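Local coordinates for antifreeze protein (Marinomonas primoryensis, PDB 3P4G), which is a hyperactive, calcium-dependent antifreeze protein, a right-handed beta-helix that binds ice, probably through ordered water held on its surface, at residues Ala155-His166 with Met174-Arg185; Lys192-Leu203 with Glu211-Ile222. All coordinates share one frame; numbering follows the deposited sequence.

Contact 1. Residues Ala155-His166 with Met174-Arg185; sequences AGTGNDNLIIGH and MGTDNDTVEVGR. With CA (calcium ion), chain K; CA (calcium ion), chain J; CA (calcium ion), chain L.
D160 and D179 meet at a calcium ion (chain K) held between the two coils. G156 O, G158 O and D160 OD2 bind it from 155-166, M174 O, T176 O and D179 OD1 from 174-185, the last at 2.3 Å. D160 OD1 binds the calcium ion of chain J and D179 OD2 that of chain L, neighbours on either side; D179 OD1 also accepts D160 N (2.9 Å). Around this shell, N178 N reaches N159 OD1 in its carbonyl plane (2.8 Å). D177 OD1 takes G158 N (2.8 Å) and the T176 hydroxyl from opposite faces of its carboxylate; from a CB directed at the other coil, CG sits beside the backbone N (chi1 -54°) and OD1 ends at G158 N. With an alanine in place of D177, G158 N and T176 OG1 would probably lose their shared acceptor, and the turn be freer to shift. Inside, the bent chain of M174 lays CE against A155 CB (3.6 Å). Parallel strands 161-164 and 180-183 carry the pairing onward, until the R185 guanidinium lies flat on the H166 ring, planes 16° apart. Carboxylates thus bridge neighbouring calcium ions, which probably offset charge that would otherwise push the coils apart.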
loop_
_atom_site.group_PDB
_atom_site.type_symbol
_atom_site.label_atom_id
_atom_site.label_comp_id
_atom_site.label_asym_id
_atom_site.label_seq_id
_atom_site.Cartn_x
_atom_site.Cartn_y
_atom_site.Cartn_z
ATOM N N ALA A 155 -5.943 2.576 4.499
ATOM C CA ALA A 155 -6.969 2.303 3.488
ATOM C C ALA A 155 -8.352 1.962 4.109
ATOM O O ALA A 155 -9.428 2.070 3.430
ATOM C CB ALA A 155 -6.472 1.202 2.552
ATOM N N GLY A 156 -8.308 1.576 5.384
ATOM C CA GLY A 156 -9.499 1.303 6.245
ATOM C C GLY A 156 -10.162 -0.028 5.992
ATOM O O GLY A 156 -9.654 -0.924 5.272
ATOM N N THR A 157 -11.358 -0.150 6.523
ATOM C CA THR A 157 -12.192 -1.243 6.150
ATOM C C THR A 157 -12.494 -1.124 4.669
ATOM O O THR A 157 -12.245 -0.081 4.013
ATOM C CB THR A 157 -13.513 -1.245 6.963
ATOM O OG1 THR A 157 -14.342 -0.161 6.503
ATOM C CG2 THR A 157 -13.236 -1.161 8.506
ATOM N N GLY A 158 -12.986 -2.232 4.125
ATOM C CA GLY A 158 -13.251 -2.327 2.685
ATOM C C GLY A 158 -12.153 -3.019 1.877
ATOM O O GLY A 158 -10.989 -3.082 2.272
ATOM N N ASN A 159 -12.553 -3.519 0.728
ATOM C CA ASN A 159 -11.629 -4.098 -0.256
ATOM C C ASN A 159 -10.949 -2.949 -1.047
ATOM O O ASN A 159 -11.501 -2.463 -2.039
ATOM C CB ASN A 159 -12.397 -5.001 -1.215
ATOM C CG ASN A 159 -13.165 -6.091 -0.516
ATOM O OD1 ASN A 159 -12.640 -6.803 0.336
ATOM N ND2 ASN A 159 -14.376 -6.284 -0.929
ATOM N N ASP A 160 -9.790 -2.500 -0.553
ATOM C CA ASP A 160 -9.125 -1.297 -1.090
ATOM C C ASP A 160 -8.019 -1.660 -2.064
ATOM O O ASP A 160 -7.344 -2.698 -1.934
ATOM C CB ASP A 160 -8.524 -0.470 0.070
ATOM C CG ASP A 160 -9.594 -0.133 1.164
ATOM O OD1 ASP A 160 -10.593 0.583 0.875
ATOM O OD2 ASP A 160 -9.455 -0.573 2.323
ATOM N N ASN A 161 -7.780 -0.748 -2.993
ATOM C CA ASN A 161 -6.735 -0.930 -3.986
ATOM C C ASN A 161 -5.804 0.275 -3.888
ATOM O O ASN A 161 -6.270 1.431 -3.964
ATOM C CB ASN A 161 -7.321 -1.003 -5.376
ATOM C CG ASN A 161 -6.235 -1.278 -6.415
ATOM O OD1 ASN A 161 -5.564 -2.285 -6.328
ATOM N ND2 ASN A 161 -6.016 -0.356 -7.363
ATOM N N LEU A 162 -4.525 -0.008 -3.633
ATOM C CA LEU A 162 -3.493 1.029 -3.482
ATOM C C LEU A 162 -2.408 0.793 -4.539
ATOM O O LEU A 162 -1.797 -0.284 -4.560
ATOM C CB LEU A 162 -2.902 0.984 -2.074
ATOM C CG LEU A 162 -1.687 1.911 -1.850
ATOM C CD1 LEU A 162 -2.037 3.381 -2.180
ATOM C CD2 LEU A 162 -1.244 1.753 -0.400
ATOM N N ILE A 163 -2.165 1.790 -5.402
ATOM C CA ILE A 163 -1.104 1.699 -6.398
ATOM C C ILE A 163 -0.169 2.910 -6.166
ATOM O O ILE A 163 -0.644 4.060 -6.153
ATOM C CB ILE A 163 -1.605 1.793 -7.863
ATOM C CG1 ILE A 163 -2.531 0.662 -8.255
ATOM C CG2 ILE A 163 -0.401 1.751 -8.835
ATOM C CD1 ILE A 163 -2.867 0.664 -9.800
ATOM N N ILE A 164 1.088 2.620 -5.833
ATOM C CA ILE A 164 2.161 3.651 -5.561
ATOM C C ILE A 164 3.184 3.579 -6.648
ATOM O O ILE A 164 3.744 2.523 -6.912
ATOM C CB ILE A 164 2.811 3.303 -4.248
ATOM C CG1 ILE A 164 1.725 3.387 -3.211
ATOM C CG2 ILE A 164 4.076 4.234 -3.938
ATOM C CD1 ILE A 164 2.045 2.611 -1.914
ATOM N N GLY A 165 3.489 4.722 -7.256
ATOM C CA GLY A 165 4.490 4.718 -8.324
ATOM C C GLY A 165 5.916 4.478 -7.855
ATOM O O GLY A 165 6.695 3.811 -8.516
ATOM N N HIS A 166 6.278 5.161 -6.780
ATOM C CA HIS A 166 7.651 5.097 -6.286
ATOM C C HIS A 166 7.819 4.310 -4.961
ATOM O O HIS A 166 7.466 3.121 -4.895
ATOM C CB HIS A 166 8.266 6.511 -6.244
ATOM C CG HIS A 166 8.265 7.221 -7.568
ATOM N ND1 HIS A 166 8.533 8.572 -7.688
ATOM C CD2 HIS A 166 8.040 6.772 -8.828
ATOM C CE1 HIS A 166 8.482 8.918 -8.966
ATOM N NE2 HIS A 166 8.188 7.843 -9.683
ATOM N N MET A 174 -3.539 -1.450 5.268
ATOM C CA MET A 174 -4.672 -1.650 4.389
ATOM C C MET A 174 -5.920 -2.037 5.098
ATOM O O MET A 174 -7.009 -2.020 4.488
ATOM C CB MET A 174 -4.305 -2.681 3.311
ATOM C CG MET A 174 -3.123 -2.214 2.416
ATOM S SD MET A 174 -3.403 -0.630 1.562
ATOM C CE MET A 174 -4.746 -1.044 0.400
ATOM N N GLY A 175 -5.802 -2.370 6.374
ATOM C CA GLY A 175 -6.992 -2.574 7.210
ATOM C C GLY A 175 -7.748 -3.858 6.851
ATOM O O GLY A 175 -7.229 -4.757 6.142
ATOM N N THR A 176 -8.956 -3.964 7.344
ATOM C CA THR A 176 -9.741 -5.196 7.155
ATOM C C THR A 176 -10.103 -5.367 5.664
ATOM O O THR A 176 -9.876 -4.455 4.827
ATOM C CB THR A 176 -11.035 -5.207 7.979
ATOM O OG1 THR A 176 -11.938 -4.214 7.463
ATOM C CG2 THR A 176 -10.744 -4.968 9.543
ATOM N N ASP A 177 -10.657 -6.540 5.376
ATOM C CA ASP A 177 -11.102 -6.938 3.995
ATOM C C ASP A 177 -9.929 -7.183 3.028
ATOM O O ASP A 177 -8.754 -7.209 3.439
ATOM C CB ASP A 177 -12.176 -5.937 3.499
ATOM C CG ASP A 177 -13.302 -5.821 4.498
ATOM O OD1 ASP A 177 -13.429 -4.751 5.151
ATOM O OD2 ASP A 177 -14.045 -6.838 4.670
ATOM N N ASN A 178 -10.263 -7.394 1.761
ATOM C CA ASN A 178 -9.334 -8.034 0.803
ATOM C C ASN A 178 -8.722 -6.939 -0.074
ATOM O O ASN A 178 -9.321 -6.432 -1.022
ATOM C CB ASN A 178 -10.056 -9.025 -0.022
ATOM C CG ASN A 178 -10.762 -10.085 0.834
ATOM O OD1 ASN A 178 -10.275 -10.504 1.906
ATOM N ND2 ASN A 178 -11.920 -10.527 0.354
ATOM N N ASP A 179 -7.534 -6.557 0.323
ATOM C CA ASP A 179 -6.863 -5.414 -0.261
ATOM C C ASP A 179 -5.717 -5.791 -1.213
ATOM O O ASP A 179 -5.073 -6.838 -1.040
ATOM C CB ASP A 179 -6.217 -4.587 0.844
ATOM C CG ASP A 179 -7.216 -4.166 1.932
ATOM O OD1 ASP A 179 -8.135 -3.341 1.679
ATOM O OD2 ASP A 179 -7.077 -4.616 3.082
ATOM N N THR A 180 -5.442 -4.876 -2.155
ATOM C CA THR A 180 -4.335 -5.016 -3.150
ATOM C C THR A 180 -3.436 -3.820 -2.975
ATOM O O THR A 180 -3.918 -2.685 -2.869
ATOM C CB THR A 180 -4.823 -5.020 -4.572
ATOM O OG1 THR A 180 -5.561 -6.234 -4.758
ATOM C CG2 THR A 180 -3.644 -4.941 -5.568
ATOM N N VAL A 181 -2.144 -4.096 -2.916
ATOM C CA VAL A 181 -1.124 -3.011 -2.950
ATOM C C VAL A 181 -0.136 -3.369 -4.051
ATOM O O VAL A 181 0.321 -4.516 -4.160
ATOM C CB VAL A 181 -0.342 -2.929 -1.635
ATOM C CG1 VAL A 181 0.721 -1.798 -1.673
ATOM C CG2 VAL A 181 -1.331 -2.688 -0.453
ATOM N N GLU A 182 0.210 -2.360 -4.831
ATOM C CA GLU A 182 1.368 -2.455 -5.743
ATOM C C GLU A 182 2.296 -1.264 -5.480
ATOM O O GLU A 182 1.859 -0.088 -5.506
ATOM C CB GLU A 182 0.874 -2.402 -7.188
ATOM C CG GLU A 182 -0.030 -3.630 -7.574
ATOM C CD GLU A 182 -0.641 -3.557 -8.961
ATOM O OE1 GLU A 182 -0.637 -2.475 -9.583
ATOM O OE2 GLU A 182 -1.189 -4.592 -9.422
ATOM N N VAL A 183 3.550 -1.569 -5.190
ATOM C CA VAL A 183 4.591 -0.531 -4.957
ATOM C C VAL A 183 5.521 -0.577 -6.133
ATOM O O VAL A 183 6.160 -1.615 -6.373
ATOM C CB VAL A 183 5.379 -0.831 -3.649
ATOM C CG1 VAL A 183 6.456 0.247 -3.423
ATOM C CG2 VAL A 183 4.432 -0.917 -2.399
ATOM N N GLY A 184 5.668 0.543 -6.861
ATOM C CA GLY A 184 6.433 0.546 -8.113
ATOM C C GLY A 184 7.920 0.479 -7.866
ATOM O O GLY A 184 8.673 -0.031 -8.687
ATOM N N ARG A 185 8.358 1.012 -6.710
ATOM C CA ARG A 185 9.747 0.938 -6.356
ATOM C C ARG A 185 9.968 0.226 -5.027
ATOM O O ARG A 185 9.551 -0.922 -4.909
ATOM C CB ARG A 185 10.445 2.306 -6.499
ATOM C CG ARG A 185 10.373 2.775 -7.944
ATOM C CD ARG A 185 11.035 4.134 -8.201
ATOM N NE ARG A 185 10.749 4.487 -9.597
ATOM C CZ ARG A 185 11.055 5.645 -10.177
ATOM N NH1 ARG A 185 11.691 6.588 -9.498
ATOM N NH2 ARG A 185 10.713 5.849 -11.452
HETATM CA CA CA K . -9.113 -2.524 3.611
HETATM CA CA CA J . -11.532 1.603 2.714
HETATM CA CA CA L . -6.698 -6.486 4.439
#

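Contact 2. Residues Lys192-Leu203 with Glu211-Ile222; sequences KVLLDTGDDSLL and EVDGGTGNDTII. With CA (calcium ion), chain M; CA (calcium ion), chain L; CA (calcium ion), chain N.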
loop_
_atom_site.group_PDB
_atom_site.type_symbol
_atom_site.label_atom_id
_atom_site.label_comp_id
_atom_site.label_asym_id
_atom_site.label_seq_id
_atom_site.Cartn_x
_atom_site.Cartn_y
_atom_site.Cartn_z
ATOM N N LYS A 192 6.641 0.484 5.886
ATOM C CA LYS A 192 5.946 -0.765 6.183
ATOM C C LYS A 192 4.725 -0.878 5.319
ATOM O O LYS A 192 4.045 0.140 5.058
ATOM C CB LYS A 192 5.503 -0.809 7.638
ATOM C CG LYS A 192 6.690 -0.650 8.598
ATOM C CD LYS A 192 6.313 -1.041 10.028
ATOM C CE LYS A 192 7.382 -0.542 11.001
ATOM N NZ LYS A 192 8.743 -1.129 10.724
ATOM N N VAL A 193 4.369 -2.115 4.961
ATOM C CA VAL A 193 3.064 -2.365 4.301
ATOM C C VAL A 193 2.449 -3.489 5.094
ATOM O O VAL A 193 2.983 -4.594 5.106
ATOM C CB VAL A 193 3.144 -2.748 2.817
ATOM C CG1 VAL A 193 1.721 -3.184 2.257
ATOM C CG2 VAL A 193 3.671 -1.583 2.007
ATOM N N LEU A 194 1.349 -3.153 5.782
ATOM C CA LEU A 194 0.604 -4.082 6.639
ATOM C C LEU A 194 -0.723 -4.315 5.959
ATOM O O LEU A 194 -1.530 -3.382 5.830
ATOM C CB LEU A 194 0.438 -3.414 8.038
ATOM C CG LEU A 194 1.740 -2.829 8.600
ATOM C CD1 LEU A 194 1.466 -2.098 9.982
ATOM C CD2 LEU A 194 2.779 -3.934 8.766
ATOM N N LEU A 195 -0.937 -5.542 5.478
ATOM C CA LEU A 195 -2.149 -5.876 4.684
ATOM C C LEU A 195 -3.330 -6.193 5.622
ATOM O O LEU A 195 -4.521 -6.069 5.243
ATOM C CB LEU A 195 -1.840 -7.003 3.660
ATOM C CG LEU A 195 -0.651 -6.735 2.763
ATOM C CD1 LEU A 195 -0.344 -8.026 1.942
ATOM C CD2 LEU A 195 -0.902 -5.556 1.794
ATOM N N ASP A 196 -2.978 -6.554 6.855
ATOM C CA ASP A 196 -3.927 -6.786 7.961
ATOM C C ASP A 196 -4.908 -7.967 7.676
ATOM O O ASP A 196 -4.610 -8.856 6.863
ATOM C CB ASP A 196 -4.643 -5.472 8.272
ATOM C CG ASP A 196 -5.031 -5.349 9.767
ATOM O OD1 ASP A 196 -5.064 -4.251 10.304
ATOM O OD2 ASP A 196 -5.239 -6.375 10.419
ATOM N N THR A 197 -6.072 -7.971 8.306
ATOM C CA THR A 197 -7.036 -9.076 8.075
ATOM C C THR A 197 -7.520 -9.090 6.611
ATOM O O THR A 197 -7.402 -8.092 5.866
ATOM C CB THR A 197 -8.221 -9.069 9.062
ATOM O OG1 THR A 197 -9.195 -8.096 8.667
ATOM C CG2 THR A 197 -7.757 -8.804 10.530
ATOM N N GLY A 198 -8.086 -10.214 6.190
ATOM C CA GLY A 198 -8.487 -10.373 4.792
ATOM C C GLY A 198 -7.451 -11.135 3.979
ATOM O O GLY A 198 -6.284 -11.395 4.406
ATOM N N ASP A 199 -7.949 -11.399 2.735
ATOM C CA ASP A 199 -7.116 -12.200 1.795
ATOM C C ASP A 199 -6.470 -11.187 0.884
ATOM O O ASP A 199 -7.114 -10.657 -0.036
ATOM C CB ASP A 199 -7.949 -13.218 1.011
ATOM C CG ASP A 199 -8.436 -14.362 1.878
ATOM O OD1 ASP A 199 -7.909 -14.528 2.996
ATOM O OD2 ASP A 199 -9.341 -15.146 1.522
ATOM N N ASP A 200 -5.218 -10.735 1.225
ATOM C CA ASP A 200 -4.600 -9.575 0.567
ATOM C C ASP A 200 -3.520 -9.918 -0.440
ATOM O O ASP A 200 -2.885 -10.970 -0.296
ATOM C CB ASP A 200 -3.988 -8.689 1.627
ATOM C CG ASP A 200 -5.017 -8.282 2.735
ATOM O OD1 ASP A 200 -5.906 -7.433 2.526
ATOM O OD2 ASP A 200 -4.896 -8.803 3.833
ATOM N N SER A 201 -3.269 -8.983 -1.384
ATOM C CA SER A 201 -2.236 -9.147 -2.398
ATOM C C SER A 201 -1.279 -7.965 -2.344
ATOM O O SER A 201 -1.727 -6.827 -2.329
ATOM C CB SER A 201 -2.868 -9.224 -3.797
ATOM O OG SER A 201 -1.735 -9.326 -4.685
ATOM N N LEU A 202 0.033 -8.248 -2.301
ATOM C CA LEU A 202 1.077 -7.222 -2.426
ATOM C C LEU A 202 2.086 -7.576 -3.537
ATOM O O LEU A 202 2.603 -8.701 -3.611
ATOM C CB LEU A 202 1.799 -7.067 -1.072
ATOM C CG LEU A 202 3.070 -6.204 -1.136
ATOM C CD1 LEU A 202 2.807 -4.738 -1.603
ATOM C CD2 LEU A 202 3.796 -6.199 0.204
ATOM N N LEU A 203 2.430 -6.576 -4.338
ATOM C CA LEU A 203 3.538 -6.685 -5.263
ATOM C C LEU A 203 4.456 -5.509 -5.017
ATOM O O LEU A 203 4.009 -4.358 -5.047
ATOM C CB LEU A 203 3.029 -6.594 -6.709
ATOM C CG LEU A 203 4.131 -6.431 -7.778
ATOM C CD1 LEU A 203 5.129 -7.611 -7.755
ATOM C CD2 LEU A 203 3.547 -6.281 -9.205
ATOM N N GLU A 211 9.485 -3.448 6.094
ATOM C CA GLU A 211 8.728 -4.611 6.547
ATOM C C GLU A 211 7.423 -4.751 5.777
ATOM O O GLU A 211 6.792 -3.735 5.397
ATOM C CB GLU A 211 8.397 -4.465 8.046
ATOM C CG GLU A 211 9.668 -4.326 8.940
ATOM C CD GLU A 211 9.365 -4.573 10.389
ATOM O OE1 GLU A 211 8.447 -3.906 10.931
ATOM O OE2 GLU A 211 10.033 -5.443 10.977
ATOM N N VAL A 212 6.997 -6.001 5.635
ATOM C CA VAL A 212 5.698 -6.371 5.043
ATOM C C VAL A 212 5.050 -7.386 5.990
ATOM O O VAL A 212 5.718 -8.283 6.532
ATOM C CB VAL A 212 5.872 -6.995 3.654
ATOM C CG1 VAL A 212 4.605 -7.786 3.189
ATOM C CG2 VAL A 212 6.319 -5.949 2.633
ATOM N N ASP A 213 3.737 -7.226 6.189
ATOM C CA ASP A 213 3.008 -8.175 7.018
ATOM C C ASP A 213 1.718 -8.492 6.266
ATOM O O ASP A 213 0.921 -7.579 5.971
ATOM C CB ASP A 213 2.681 -7.531 8.373
ATOM C CG ASP A 213 2.250 -8.546 9.420
ATOM O OD1 ASP A 213 1.594 -9.545 9.079
ATOM O OD2 ASP A 213 2.710 -8.417 10.593
ATOM N N GLY A 214 1.517 -9.769 5.979
ATOM C CA GLY A 214 0.290 -10.243 5.267
ATOM C C GLY A 214 -0.915 -10.183 6.204
ATOM O O GLY A 214 -2.094 -10.031 5.767
ATOM N N GLY A 215 -0.646 -10.314 7.514
ATOM C CA GLY A 215 -1.691 -10.359 8.531
ATOM C C GLY A 215 -2.471 -11.663 8.444
ATOM O O GLY A 215 -2.007 -12.655 7.859
ATOM N N THR A 216 -3.600 -11.714 9.120
ATOM C CA THR A 216 -4.430 -12.930 9.029
ATOM C C THR A 216 -4.961 -13.050 7.611
ATOM O O THR A 216 -4.766 -12.146 6.798
ATOM C CB THR A 216 -5.601 -12.958 10.018
ATOM O OG1 THR A 216 -6.531 -11.930 9.645
ATOM C CG2 THR A 216 -5.029 -12.737 11.489
ATOM N N GLY A 217 -5.589 -14.172 7.315
ATOM C CA GLY A 217 -6.103 -14.439 5.947
ATOM C C GLY A 217 -5.020 -15.072 5.069
ATOM O O GLY A 217 -3.859 -15.222 5.482
ATOM N N ASN A 218 -5.408 -15.445 3.859
ATOM C CA ASN A 218 -4.514 -16.161 2.901
ATOM C C ASN A 218 -4.009 -15.143 1.919
ATOM O O ASN A 218 -4.739 -14.729 0.984
ATOM C CB ASN A 218 -5.356 -17.197 2.150
ATOM C CG ASN A 218 -6.054 -18.158 3.078
ATOM O OD1 ASN A 218 -5.545 -18.521 4.123
ATOM N ND2 ASN A 218 -7.228 -18.581 2.679
ATOM N N ASP A 219 -2.773 -14.715 2.142
ATOM C CA ASP A 219 -2.203 -13.604 1.376
ATOM C C ASP A 219 -1.161 -14.015 0.350
ATOM O O ASP A 219 -0.500 -15.061 0.505
ATOM C CB ASP A 219 -1.517 -12.682 2.382
ATOM C CG ASP A 219 -2.465 -12.267 3.509
ATOM O OD1 ASP A 219 -3.448 -11.541 3.250
ATOM O OD2 ASP A 219 -2.195 -12.624 4.645
ATOM N N THR A 220 -1.042 -13.176 -0.675
ATOM C CA THR A 220 0.005 -13.311 -1.687
ATOM C C THR A 220 0.940 -12.124 -1.597
ATOM O O THR A 220 0.500 -10.986 -1.743
ATOM C CB THR A 220 -0.612 -13.368 -3.091
ATOM O OG1 THR A 220 -1.440 -14.533 -3.222
ATOM C CG2 THR A 220 0.464 -13.413 -4.137
ATOM N N ILE A 221 2.225 -12.398 -1.388
ATOM C CA ILE A 221 3.256 -11.325 -1.354
ATOM C C ILE A 221 4.316 -11.641 -2.364
ATOM O O ILE A 221 4.934 -12.735 -2.291
ATOM C CB ILE A 221 3.852 -11.293 0.057
ATOM C CG1 ILE A 221 2.797 -10.747 1.049
ATOM C CG2 ILE A 221 5.134 -10.420 0.102
ATOM C CD1 ILE A 221 3.130 -11.175 2.505
ATOM N N ILE A 222 4.592 -10.686 -3.256
ATOM C CA ILE A 222 5.615 -10.844 -4.272
ATOM C C ILE A 222 6.593 -9.655 -4.179
ATOM O O ILE A 222 6.172 -8.474 -4.251
ATOM C CB ILE A 222 5.026 -10.847 -5.656
ATOM C CG1 ILE A 222 4.051 -12.034 -5.824
ATOM C CG2 ILE A 222 6.157 -10.977 -6.723
ATOM C CD1 ILE A 222 3.164 -11.978 -7.105
HETATM CA CA CA M . -4.238 -10.570 5.219
HETATM CA CA CA L . -6.698 -6.486 4.439
HETATM CA CA CA N . -1.691 -14.408 6.171
HETATM O O HOH W 1 -3.955 -9.197 10.600
HETATM O O HOH W 2 -0.787 -6.728 8.726
HETATM O O HOH W 3 -8.556 -12.579 7.677
HETATM O O HOH W 4 -8.491 -17.259 0.318
#
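D219 OD1 is gripped twice: it binds the calcium ion of chain M at 2.3 Å and accepts D200 N at 2.8 Å through its anti lone pair. D200 OD2, G214 O, T216 O, D196 O and G198 O complete that site. N218 N meets D199 OD1 from 43° above the carboxylate plane, while a water links D199 OD2 to N218 ND2; N218 OD1 has its partner in the next coil, N237. T197 and T216 stand side by side, T216 OG1 3.4 Å from T197 CB, and a second water joins T216 OG1 to G198 N. Strands 192-194 and 211-213 form one parallel pair, 201-203 and 220-222 another. Between them L202 and V212 meet tip to tip in the core: L202 CD2 lies 3.5 Å from both V212 CG1 and CG2, a tight fit. K192 and E211 run alongside each other on the outer face; a bend at the end of the lysine (chi4 -61°) turns NZ to E211 OE1, a 2.8 Å salt bridge. Calcium thus joins the turns of successive coils and apolar packing fills the interior, while the threonine hydroxyl and Asp-Asn pair hold water, consistent with an ice-binding surface of ordered water.

Contact 1 comes first in the chain and ends before contact 2 begins; their centres are about 9 Å apart, and both belong to one right-handed beta-helix. Strands 180-183 and 201-204 are parallel neighbours, which carries the ladder of contact 1 directly into that of contact 2. The calcium ion of chain L sits on the boundary: G175, D177 and D179 bind it from one side, L195, T197 and D200 from the other. N178 OD1 probably accepts a hydrogen bond from D199 N, continuing the side-chain-to-backbone bonding of the turns. The calcium row holds the turns in register, and their outward threonine and Asx side chains probably form the regular surface that meets ice.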